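Local coordinates for protein 2-oxoglutarate carboxylase small subunit (Hydrogenobacter thermophilus, PDB 7KCT) that forms the small subunit of a carboxylase, has a biotin carboxylase-type ATP-grasp architecture, and binds adenosine-5'-diphosphate and magnesium, at residues A[237-242]-A[446-451]; A[302-307]-A[344-349]. All coordinates share one frame; numbering follows the deposited sequence.

Overall arrangement
From the N terminus the chain first passes through the five-stranded parallel sheet of the biotin carboxylase N-terminal domain. It then enters the ATP-grasp region, where 237-242 carries the short strand 240-241. Further on, 302-307 leads into helix 305-312, and after 36 residues contact 2 closes its loop on strand 341-351 at 344-349. Only after helix 427-435 and helix 437-441 does the chain come back, at 446-451, to close contact 1 across 203 residues, so the smaller loop lies wholly within the larger one and the two do not cross. Both contacts join the ATP-grasp region to the C-terminal domain, in each one segment belongs to the same antiparallel sheet, and each borders a different bound ADP.

Contact 1 (A[237-242]-A[446-451]); sequences CSIQRR and TRYLEE. With ADP (adenosine-5'-diphosphate), chain C.
Tyr448 and Leu449 face Ile239 and Gln240 across this contact. Leu449 CD2 lies at the edge of the Tyr448 ring, in its plane, His452 stacks on the ring, and Ile239 CG1 approaches obliquely, 4.3 Å from Tyr448 CB. A second flat group, the Arg241 guanidinium, has Arg242 NH2 over one face. Glu350 pairs with Arg241 NE, a counter-charge that probably makes two neighbouring arginines tolerable.

The Gln240 amide spans the ribose edge of the chain C ADP. Its OE1 accepts from O2' at 2.9 Å, while NE2 donates to O3' at 3.1 Å, a pairing of donor and acceptor that suits glutamine to a diol. NE2 also donates nearly straight (169°) to Cys237 O, which lies almost in the amide plane and so fixes the rotation of the group. Thr446 turns its methyl CG2 toward this ribose, 3.6 Å from O2'.

Behind the ribose the backbones meet: Thr446 CA points its hydrogen at Ser238 O, 3.2 Å away. Leu449, with CG anti to its carbonyl carbon (chi1 -76°), lays CD1 tightly against Gln240 O at 3.2 Å. Water 1 bridges the segments, accepting from the backbone N of Gln240 and of Leu449 and donating to Thr446 O.

Ile239 and the Tyr448 ring both pack on Phe439 of helix 437-441, while Tyr448 OH hydrogen-bonds to Asp436. The short, weakly bonded helix 448-451 sets Leu449 against Leu246 of strand 244-250, which pairs with strand 240-241, while Cys237 and Gln240 border strand 215-223.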
ATOM      1  N   CYS A 237     -10.120 -19.383  -0.025  1.00 25.37           N
ATOM      2  CA  CYS A 237      -8.733 -19.799  -0.097  1.00 32.31           C
ATOM      3  C   CYS A 237      -8.596 -21.126  -0.841  1.00 28.31           C
ATOM      4  O   CYS A 237      -7.736 -21.941  -0.524  1.00 33.80           O
ATOM      5  CB  CYS A 237      -8.142 -19.876   1.311  1.00 34.86           C
ATOM      6  SG  CYS A 237      -8.501 -18.381   2.298  1.00 40.45           S
ATOM      7  N   SER A 238      -9.390 -21.324  -1.902  1.00 34.08           N
ATOM      8  CA  SER A 238      -9.429 -22.629  -2.569  1.00 25.68           C
ATOM      9  C   SER A 238      -8.160 -22.936  -3.349  1.00 31.01           C
ATOM     10  O   SER A 238      -7.726 -24.094  -3.392  1.00 31.87           O
ATOM     11  CB  SER A 238     -10.638 -22.714  -3.502  1.00 31.68           C
ATOM     12  OG  SER A 238     -11.811 -22.534  -2.753  1.00 33.56           O
ATOM     13  N   ILE A 239      -7.544 -21.934  -3.976  1.00 34.79           N
ATOM     14  CA  ILE A 239      -6.368 -22.208  -4.807  1.00 34.72           C
ATOM     15  C   ILE A 239      -5.200 -22.645  -3.932  1.00 33.90           C
ATOM     16  O   ILE A 239      -4.621 -21.832  -3.196  1.00 33.22           O
ATOM     17  CB  ILE A 239      -5.993 -21.001  -5.673  1.00 33.30           C
ATOM     18  CG1 ILE A 239      -7.182 -20.721  -6.597  1.00 37.46           C
ATOM     19  CG2 ILE A 239      -4.762 -21.325  -6.468  1.00 36.06           C
ATOM     20  CD1 ILE A 239      -7.115 -19.517  -7.469  1.00 41.59           C
ATOM     21  N   GLN A 240      -4.782 -23.904  -4.109  1.00 31.83           N
ATOM     22  CA  GLN A 240      -3.882 -24.552  -3.182  1.00 31.40           C
ATOM     23  C   GLN A 240      -2.899 -25.472  -3.879  1.00 38.27           C
ATOM     24  O   GLN A 240      -3.141 -25.973  -4.976  1.00 37.77           O
ATOM     25  CB  GLN A 240      -4.656 -25.395  -2.147  1.00 34.58           C
ATOM     26  CG  GLN A 240      -5.543 -24.609  -1.256  1.00 37.55           C
ATOM     27  CD  GLN A 240      -6.392 -25.488  -0.345  1.00 44.21           C
ATOM     28  OE1 GLN A 240      -6.082 -26.662  -0.107  1.00 41.98           O
ATOM     29  NE2 GLN A 240      -7.467 -24.916   0.164  1.00 38.65           N
ATOM     30  N   ARG A 241      -1.777 -25.701  -3.203  1.00 38.94           N
ATOM     31  CA  ARG A 241      -0.881 -26.787  -3.542  1.00 36.81           C
ATOM     32  C   ARG A 241      -0.392 -27.391  -2.236  1.00 39.94           C
ATOM     33  O   ARG A 241      -0.115 -26.667  -1.267  1.00 34.78           O
ATOM     34  CB  ARG A 241       0.298 -26.320  -4.400  1.00 40.85           C
ATOM     35  CG  ARG A 241       1.161 -25.272  -3.717  1.00 39.28           C
ATOM     36  CD  ARG A 241       2.382 -25.888  -3.069  1.00 44.48           C
ATOM     37  NE  ARG A 241       3.205 -24.888  -2.380  1.00 51.12           N
ATOM     38  CZ  ARG A 241       3.252 -24.709  -1.060  1.00 53.65           C
ATOM     39  NH1 ARG A 241       4.041 -23.771  -0.557  1.00 52.61           N
ATOM     40  NH2 ARG A 241       2.547 -25.488  -0.246  1.00 50.28           N
ATOM     41  N   ARG A 242      -0.284 -28.724  -2.233  1.00 42.21           N
ATOM     42  CA  ARG A 242      -0.002 -29.518  -1.038  1.00 32.19           C
ATOM     43  C   ARG A 242      -0.979 -29.192   0.083  1.00 33.68           C
ATOM     44  O   ARG A 242      -0.633 -29.274   1.260  1.00 36.51           O
ATOM     45  CB  ARG A 242       1.449 -29.333  -0.568  1.00 41.70           C
ATOM     46  CG  ARG A 242       2.481 -29.951  -1.523  1.00 44.62           C
ATOM     47  CD  ARG A 242       3.869 -30.209  -0.876  1.00 52.76           C
ATOM     48  NE  ARG A 242       4.452 -28.989  -0.304  1.00 55.09           N
ATOM     49  CZ  ARG A 242       5.196 -28.109  -0.973  1.00 58.70           C
ATOM     50  NH1 ARG A 242       5.495 -28.288  -2.255  1.00 54.22           N
ATOM     51  NH2 ARG A 242       5.656 -27.035  -0.346  1.00 63.71           N
ATOM     52  N   THR A 446     -10.636 -26.246  -5.122  1.00 31.03           N
ATOM     53  CA  THR A 446      -9.332 -26.642  -4.579  1.00 30.70           C
ATOM     54  C   THR A 446      -8.514 -27.487  -5.535  1.00 34.03           C
ATOM     55  O   THR A 446      -7.298 -27.629  -5.318  1.00 33.21           O
ATOM     56  CB  THR A 446      -9.509 -27.419  -3.273  1.00 37.74           C
ATOM     57  OG1 THR A 446     -10.293 -28.593  -3.522  1.00 34.88           O
ATOM     58  CG2 THR A 446     -10.235 -26.529  -2.284  1.00 33.53           C
ATOM     59  N   ARG A 447      -9.147 -28.016  -6.588  1.00 34.52           N
ATOM     60  CA  ARG A 447      -8.524 -28.777  -7.665  1.00 40.30           C
ATOM     61  C   ARG A 447      -7.963 -27.862  -8.756  1.00 41.83           C
ATOM     62  O   ARG A 447      -7.381 -28.351  -9.732  1.00 37.80           O
ATOM     63  CB  ARG A 447      -9.568 -29.724  -8.304  1.00 42.93           C
ATOM     64  CG  ARG A 447     -10.434 -30.542  -7.309  1.00 44.81           C
ATOM     65  CD  ARG A 447      -9.597 -31.295  -6.267  1.00 35.26           C
ATOM     66  NE  ARG A 447      -8.553 -32.121  -6.865  1.00 53.02           N
ATOM     67  CZ  ARG A 447      -8.703 -33.389  -7.242  1.00 60.96           C
ATOM     68  NH1 ARG A 447      -9.870 -33.999  -7.089  1.00 58.13           N
ATOM     69  NH2 ARG A 447      -7.674 -34.037  -7.780  1.00 57.47           N
ATOM     70  N   TYR A 448      -8.133 -26.550  -8.607  1.00 36.23           N
ATOM     71  CA  TYR A 448      -7.771 -25.600  -9.663  1.00 35.19           C
ATOM     72  C   TYR A 448      -6.424 -25.876 -10.321  1.00 34.41           C
ATOM     73  O   TYR A 448      -6.331 -25.881 -11.551  1.00 36.67           O
ATOM     74  CB  TYR A 448      -7.783 -24.182  -9.116  1.00 33.82           C
ATOM     75  CG  TYR A 448      -7.431 -23.165 -10.167  1.00 38.62           C
ATOM     76  CD1 TYR A 448      -8.404 -22.605 -10.975  1.00 34.91           C
ATOM     77  CD2 TYR A 448      -6.099 -22.813 -10.390  1.00 37.86           C
ATOM     78  CE1 TYR A 448      -8.064 -21.666 -11.955  1.00 43.04           C
ATOM     79  CE2 TYR A 448      -5.756 -21.910 -11.357  1.00 36.12           C
ATOM     80  CZ  TYR A 448      -6.731 -21.332 -12.131  1.00 33.99           C
ATOM     81  OH  TYR A 448      -6.364 -20.421 -13.075  1.00 38.32           O
ATOM     82  N   LEU A 449      -5.357 -26.059  -9.530  1.00 31.05           N
ATOM     83  CA  LEU A 449      -4.030 -26.165 -10.128  1.00 36.44           C
ATOM     84  C   LEU A 449      -3.864 -27.492 -10.892  1.00 45.26           C
ATOM     85  O   LEU A 449      -3.217 -27.539 -11.950  1.00 35.40           O
ATOM     86  CB  LEU A 449      -2.954 -26.016  -9.057  1.00 40.88           C
ATOM     87  CG  LEU A 449      -2.707 -24.584  -8.553  1.00 36.15           C
ATOM     88  CD1 LEU A 449      -1.699 -24.561  -7.412  1.00 33.77           C
ATOM     89  CD2 LEU A 449      -2.261 -23.622  -9.686  1.00 36.72           C
ATOM     90  N   GLU A 450      -4.449 -28.577 -10.383  1.00 41.64           N
ATOM     91  CA  GLU A 450      -4.429 -29.840 -11.116  1.00 38.55           C
ATOM     92  C   GLU A 450      -5.234 -29.777 -12.414  1.00 31.07           C
ATOM     93  O   GLU A 450      -4.956 -30.532 -13.351  1.00 41.98           O
ATOM     94  CB  GLU A 450      -4.973 -30.940 -10.214  1.00 47.92           C
ATOM     95  CG  GLU A 450      -4.200 -31.150  -8.920  1.00 49.71           C
ATOM     96  CD  GLU A 450      -5.026 -31.872  -7.844  1.00 64.75           C
ATOM     97  OE1 GLU A 450      -5.896 -31.236  -7.195  1.00 57.34           O
ATOM     98  OE2 GLU A 450      -4.813 -33.090  -7.657  1.00 69.69           O
ATOM     99  N   GLU A 451      -6.246 -28.932 -12.477  1.00 30.06           N
ATOM    100  CA  GLU A 451      -7.137 -28.816 -13.621  1.00 37.90           C
ATOM    101  C   GLU A 451      -6.744 -27.715 -14.609  1.00 42.70           C
ATOM    102  O   GLU A 451      -7.423 -27.554 -15.629  1.00 35.55           O
ATOM    103  CB  GLU A 451      -8.552 -28.548 -13.130  1.00 38.91           C
ATOM    104  CG  GLU A 451      -9.130 -29.686 -12.260  1.00 42.92           C
ATOM    105  CD  GLU A 451     -10.507 -29.344 -11.716  1.00 56.47           C
ATOM    106  OE1 GLU A 451     -10.877 -28.138 -11.709  1.00 48.44           O
ATOM    107  OE2 GLU A 451     -11.210 -30.299 -11.291  1.00 58.47           O
TER
HETATM  108  PB  ADP C 501      -4.776 -28.284   7.689  1.00 42.35           P
HETATM  109  O1B ADP C 501      -3.496 -28.922   7.273  1.00 48.07           O
HETATM  110  O2B ADP C 501      -5.355 -27.001   7.153  1.00 36.11           O
HETATM  111  O3B ADP C 501      -5.131 -28.482   9.150  1.00 55.96           O
HETATM  112  PA  ADP C 501      -7.432 -28.804   6.929  1.00 40.42           P
HETATM  113  O1A ADP C 501      -7.901 -27.393   6.902  1.00 34.39           O
HETATM  114  O2A ADP C 501      -8.408 -29.852   7.439  1.00 45.82           O
HETATM  115  O3A ADP C 501      -6.015 -29.460   7.039  1.00 43.42           O
HETATM  116  O5' ADP C 501      -7.823 -29.147   5.126  1.00 42.27           O
HETATM  117  C5' ADP C 501      -6.655 -29.035   4.233  1.00 44.81           C
HETATM  118  C4' ADP C 501      -7.253 -28.761   2.911  1.00 37.70           C
HETATM  119  O4' ADP C 501      -7.652 -30.072   2.448  1.00 37.83           O
HETATM  120  C3' ADP C 501      -8.469 -27.916   2.986  1.00 41.56           C
HETATM  121  O3' ADP C 501      -8.152 -26.551   2.689  1.00 43.70           O
HETATM  122  C2' ADP C 501      -9.202 -28.475   1.769  1.00 40.95           C
HETATM  123  O2' ADP C 501      -8.567 -28.061   0.500  1.00 40.73           O
HETATM  124  C1' ADP C 501      -8.931 -29.952   1.831  1.00 36.34           C
HETATM  125  N9  ADP C 501      -9.970 -30.664   2.614  1.00 38.19           N
HETATM  126  C8  ADP C 501     -10.100 -30.810   4.002  1.00 33.33           C
HETATM  127  N7  ADP C 501     -11.182 -31.569   4.317  1.00 38.58           N
HETATM  128  C5  ADP C 501     -11.775 -31.881   3.092  1.00 41.28           C
HETATM  129  C6  ADP C 501     -12.927 -32.636   2.750  1.00 40.53           C
HETATM  130  N6  ADP C 501     -13.687 -33.194   3.730  1.00 34.82           N
HETATM  131  N1  ADP C 501     -13.318 -32.773   1.458  1.00 32.15           N
HETATM  132  C2  ADP C 501     -12.491 -32.192   0.556  1.00 38.26           C
HETATM  133  N3  ADP C 501     -11.372 -31.467   0.727  1.00 33.62           N
HETATM  134  C4  ADP C 501     -11.034 -31.331   2.034  1.00 37.64           C
HETATM  135  O   HOH W   1      -5.714 -25.548  -6.490  1.00 32.42           O

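Contact 2 (A[302-307]-A[344-349]). With ADP (adenosine-5'-diphosphate), chain D.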
ATOM      1  N   GLN A 302      -4.064 -15.735  10.905  1.00 28.30           N
ATOM      2  CA  GLN A 302      -3.615 -16.458   9.723  1.00 30.03           C
ATOM      3  C   GLN A 302      -2.836 -15.565   8.756  1.00 28.52           C
ATOM      4  O   GLN A 302      -3.039 -14.354   8.694  1.00 26.38           O
ATOM      5  CB  GLN A 302      -4.821 -17.028   8.972  1.00 34.41           C
ATOM      6  CG  GLN A 302      -5.623 -18.031   9.725  1.00 36.87           C
ATOM      7  CD  GLN A 302      -6.728 -18.592   8.853  1.00 39.49           C
ATOM      8  OE1 GLN A 302      -7.591 -17.854   8.390  1.00 35.11           O
ATOM      9  NE2 GLN A 302      -6.664 -19.882   8.576  1.00 41.37           N
ATOM     10  N   VAL A 303      -2.038 -16.218   7.912  1.00 30.99           N
ATOM     11  CA  VAL A 303      -1.263 -15.540   6.877  1.00 29.02           C
ATOM     12  C   VAL A 303      -2.097 -14.534   6.103  1.00 29.24           C
ATOM     13  O   VAL A 303      -1.680 -13.387   5.890  1.00 28.41           O
ATOM     14  CB  VAL A 303      -0.662 -16.608   5.936  1.00 33.16           C
ATOM     15  CG1 VAL A 303      -0.046 -15.996   4.658  1.00 32.83           C
ATOM     16  CG2 VAL A 303       0.419 -17.405   6.683  1.00 33.54           C
ATOM     17  N   GLU A 304      -3.307 -14.925   5.720  1.00 25.64           N
ATOM     18  CA  GLU A 304      -4.128 -14.201   4.772  1.00 26.82           C
ATOM     19  C   GLU A 304      -5.069 -13.187   5.412  1.00 29.99           C
ATOM     20  O   GLU A 304      -5.967 -12.654   4.720  1.00 26.42           O
ATOM     21  CB  GLU A 304      -4.915 -15.226   3.923  1.00 31.83           C
ATOM     22  CG  GLU A 304      -5.894 -16.150   4.729  1.00 35.51           C
ATOM     23  CD  GLU A 304      -5.321 -17.514   5.214  1.00 40.14           C
ATOM     24  OE1 GLU A 304      -4.096 -17.701   5.345  1.00 37.38           O
ATOM     25  OE2 GLU A 304      -6.127 -18.456   5.456  1.00 47.10           O
ATOM     26  N   HIS A 305      -4.853 -12.843   6.684  1.00 28.43           N
ATOM     27  CA  HIS A 305      -5.700 -11.834   7.318  1.00 27.65           C
ATOM     28  C   HIS A 305      -5.744 -10.497   6.587  1.00 30.23           C
ATOM     29  O   HIS A 305      -6.742  -9.774   6.763  1.00 30.09           O
ATOM     30  CB  HIS A 305      -5.284 -11.605   8.788  1.00 26.97           C
ATOM     31  CG  HIS A 305      -4.032 -10.803   8.959  1.00 23.53           C
ATOM     32  ND1 HIS A 305      -2.797 -11.403   9.049  1.00 24.16           N
ATOM     33  CD2 HIS A 305      -3.813  -9.471   9.094  1.00 24.34           C
ATOM     34  CE1 HIS A 305      -1.861 -10.470   9.186  1.00 29.34           C
ATOM     35  NE2 HIS A 305      -2.449  -9.288   9.202  1.00 28.75           N
ATOM     36  N   PRO A 306      -4.734 -10.077   5.815  1.00 29.65           N
ATOM     37  CA  PRO A 306      -4.838  -8.748   5.186  1.00 23.37           C
ATOM     38  C   PRO A 306      -5.996  -8.598   4.214  1.00 25.68           C
ATOM     39  O   PRO A 306      -6.559  -7.499   4.155  1.00 24.89           O
ATOM     40  CB  PRO A 306      -3.467  -8.572   4.500  1.00 25.33           C
ATOM     41  CG  PRO A 306      -2.538  -9.360   5.392  1.00 23.03           C
ATOM     42  CD  PRO A 306      -3.359 -10.613   5.725  1.00 24.59           C
ATOM     43  N   VAL A 307      -6.434  -9.636   3.489  1.00 24.88           N
ATOM     44  CA  VAL A 307      -7.538  -9.389   2.558  1.00 24.20           C
ATOM     45  C   VAL A 307      -8.778  -8.948   3.321  1.00 25.03           C
ATOM     46  O   VAL A 307      -9.554  -8.110   2.849  1.00 27.18           O
ATOM     47  CB  VAL A 307      -7.845 -10.614   1.662  1.00 26.34           C
ATOM     48  CG1 VAL A 307      -6.662 -10.929   0.736  1.00 26.51           C
ATOM     49  CG2 VAL A 307      -8.297 -11.848   2.438  1.00 23.62           C
ATOM     50  N   GLU A 344      -4.937 -11.619  -2.285  1.00 22.71           N
ATOM     51  CA  GLU A 344      -3.599 -11.820  -1.790  1.00 25.65           C
ATOM     52  C   GLU A 344      -2.950 -12.972  -2.535  1.00 26.39           C
ATOM     53  O   GLU A 344      -3.527 -14.058  -2.659  1.00 29.45           O
ATOM     54  CB  GLU A 344      -3.591 -12.108  -0.265  1.00 27.79           C
ATOM     55  CG  GLU A 344      -2.236 -12.693   0.247  1.00 29.10           C
ATOM     56  CD  GLU A 344      -2.171 -12.884   1.769  1.00 37.64           C
ATOM     57  OE1 GLU A 344      -2.178 -14.029   2.302  1.00 40.99           O
ATOM     58  OE2 GLU A 344      -2.071 -11.860   2.454  1.00 36.07           O
ATOM     59  N   CYS A 345      -1.707 -12.773  -2.937  1.00 25.29           N
ATOM     60  CA  CYS A 345      -0.906 -13.823  -3.531  1.00 29.83           C
ATOM     61  C   CYS A 345       0.332 -14.032  -2.677  1.00 29.80           C
ATOM     62  O   CYS A 345       0.985 -13.064  -2.284  1.00 31.25           O
ATOM     63  CB  CYS A 345      -0.537 -13.505  -4.971  1.00 28.19           C
ATOM     64  SG  CYS A 345      -1.919 -13.389  -6.117  1.00 36.32           S
ATOM     65  N   ARG A 346       0.627 -15.292  -2.373  1.00 26.88           N
ATOM     66  CA  ARG A 346       1.832 -15.645  -1.638  1.00 28.62           C
ATOM     67  C   ARG A 346       2.967 -15.744  -2.625  1.00 30.34           C
ATOM     68  O   ARG A 346       2.885 -16.521  -3.589  1.00 30.74           O
ATOM     69  CB  ARG A 346       1.665 -16.961  -0.894  1.00 31.52           C
ATOM     70  CG  ARG A 346       0.446 -16.937  -0.016  1.00 35.49           C
ATOM     71  CD  ARG A 346       0.596 -17.940   1.071  1.00 37.80           C
ATOM     72  NE  ARG A 346      -0.610 -18.051   1.880  1.00 38.88           N
ATOM     73  CZ  ARG A 346      -0.676 -18.840   2.933  1.00 37.75           C
ATOM     74  NH1 ARG A 346       0.411 -19.537   3.261  1.00 41.74           N
ATOM     75  NH2 ARG A 346      -1.811 -18.964   3.620  1.00 36.17           N
ATOM     76  N   ILE A 347       4.004 -14.947  -2.396  1.00 24.54           N
ATOM     77  CA  ILE A 347       5.221 -14.973  -3.199  1.00 26.52           C
ATOM     78  C   ILE A 347       6.186 -15.873  -2.449  1.00 28.43           C
ATOM     79  O   ILE A 347       6.797 -15.442  -1.466  1.00 24.69           O
ATOM     80  CB  ILE A 347       5.840 -13.586  -3.386  1.00 30.00           C
ATOM     81  CG1 ILE A 347       4.782 -12.545  -3.697  1.00 31.19           C
ATOM     82  CG2 ILE A 347       6.913 -13.648  -4.418  1.00 32.35           C
ATOM     83  CD1 ILE A 347       4.101 -12.778  -4.887  1.00 32.28           C
ATOM     84  N   ASN A 348       6.325 -17.119  -2.903  1.00 26.61           N
ATOM     85  CA  ASN A 348       7.172 -18.094  -2.245  1.00 24.54           C
ATOM     86  C   ASN A 348       8.421 -18.331  -3.068  1.00 23.81           C
ATOM     87  O   ASN A 348       8.409 -18.237  -4.305  1.00 29.37           O
ATOM     88  CB  ASN A 348       6.453 -19.446  -2.044  1.00 35.14           C
ATOM     89  CG  ASN A 348       5.191 -19.335  -1.227  1.00 36.83           C
ATOM     90  OD1 ASN A 348       5.130 -18.618  -0.235  1.00 36.40           O
ATOM     91  ND2 ASN A 348       4.161 -20.072  -1.639  1.00 39.67           N
ATOM     92  N   ALA A 349       9.508 -18.638  -2.380  1.00 27.18           N
ATOM     93  CA  ALA A 349      10.750 -19.052  -3.028  1.00 29.20           C
ATOM     94  C   ALA A 349      10.596 -20.547  -3.308  1.00 32.98           C
ATOM     95  O   ALA A 349      10.938 -21.387  -2.480  1.00 28.58           O
ATOM     96  CB  ALA A 349      11.961 -18.777  -2.139  1.00 28.08           C
TER
HETATM   97  PB  ADP D 502      -2.605 -20.157   7.355  1.00 42.56           P
HETATM   98  O1B ADP D 502      -2.199 -19.030   8.288  1.00 35.08           O
HETATM   99  O2B ADP D 502      -3.738 -19.997   6.366  1.00 41.42           O
HETATM  100  O3B ADP D 502      -2.480 -21.535   7.924  1.00 49.52           O
HETATM  101  PA  ADP D 502      -0.318 -21.591   6.228  1.00 49.22           P
HETATM  102  O1A ADP D 502       0.959 -21.588   5.457  1.00 47.01           O
HETATM  103  O2A ADP D 502      -1.099 -22.852   6.547  1.00 47.96           O
HETATM  104  O3A ADP D 502      -1.281 -20.340   6.073  1.00 46.16           O
HETATM  105  O5' ADP D 502       0.482 -21.382   8.019  1.00 49.08           O
HETATM  106  C5' ADP D 502       1.818 -20.727   7.951  1.00 43.92           C
HETATM  107  C4' ADP D 502       2.840 -21.371   8.772  1.00 45.69           C
HETATM  108  O4' ADP D 502       2.365 -22.076   9.897  1.00 43.01           O
HETATM  109  C3' ADP D 502       3.506 -22.421   7.710  1.00 51.45           C
HETATM  110  O3' ADP D 502       4.813 -22.460   7.929  1.00 52.12           O
HETATM  111  C2' ADP D 502       2.705 -23.692   8.195  1.00 55.86           C
HETATM  112  O2' ADP D 502       3.421 -24.829   8.064  1.00 53.10           O
HETATM  113  C1' ADP D 502       2.741 -23.361   9.717  1.00 42.86           C
HETATM  114  N9  ADP D 502       1.630 -24.007  10.531  1.00 48.18           N
HETATM  115  C8  ADP D 502       0.232 -23.996  10.304  1.00 50.27           C
HETATM  116  N7  ADP D 502      -0.467 -24.702  11.232  1.00 47.75           N
HETATM  117  C5  ADP D 502       0.500 -25.148  12.108  1.00 49.88           C
HETATM  118  C6  ADP D 502       0.393 -25.934  13.271  1.00 51.48           C
HETATM  119  N6  ADP D 502      -0.838 -26.375  13.712  1.00 55.68           N
HETATM  120  N1  ADP D 502       1.518 -26.264  13.986  1.00 45.18           N
HETATM  121  C2  ADP D 502       2.709 -25.798  13.452  1.00 41.46           C
HETATM  122  N3  ADP D 502       2.966 -25.043  12.353  1.00 44.39           N
HETATM  123  C4  ADP D 502       1.809 -24.728  11.698  1.00 45.20           C
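The diphosphate side of an ADP pocket, at the junction of the ATP-grasp region with the biotin carboxylase C-terminal domain, is built here: Val303 and Glu304, in a type I turn leading into helix 305-312, meet Arg346 of strand 341-351. Arg346 suits a diphosphate because its flat cation can donate in several directions. Its chain, extended from CG to NE (chi3 -175°), carries the guanidinium to the phosphates of the chain D ADP, where NH2 donates to the bridging oxygen O3A at 2.9 Å and NH1 to O1A at 3.1 Å. NH2 also forms a salt bridge with Glu304 OE1 at 3.1 Å, the carboxylate and guanidinium planes lying 39° apart. Glu248 takes Arg346 NE, so all three guanidinium nitrogens have partners, and Lys245 pairs with Glu304 OE2, steadying that glutamate.

Val303 serves twice. Its backbone N donates to O1B at 2.8 Å, while CG1, an apolar methyl suited to a flat cation, covers the centre of one guanidinium face, 3.4 Å above its plane.

Where the turn passes into the helix, Glu344 comes in from the strand toward Glu304, Pro306 and Val307. Branched Val307 offers its methyl CG1 to the aliphatic part of the glutamate, 3.4 Å from Glu344 CB, the side chains crossing at about a right angle. The carboxylate is buried: OE1 lies 3.2 Å from Glu304 CA, and OE2, beside Pro306 CD, has no hydrogen-bonding partner in the model.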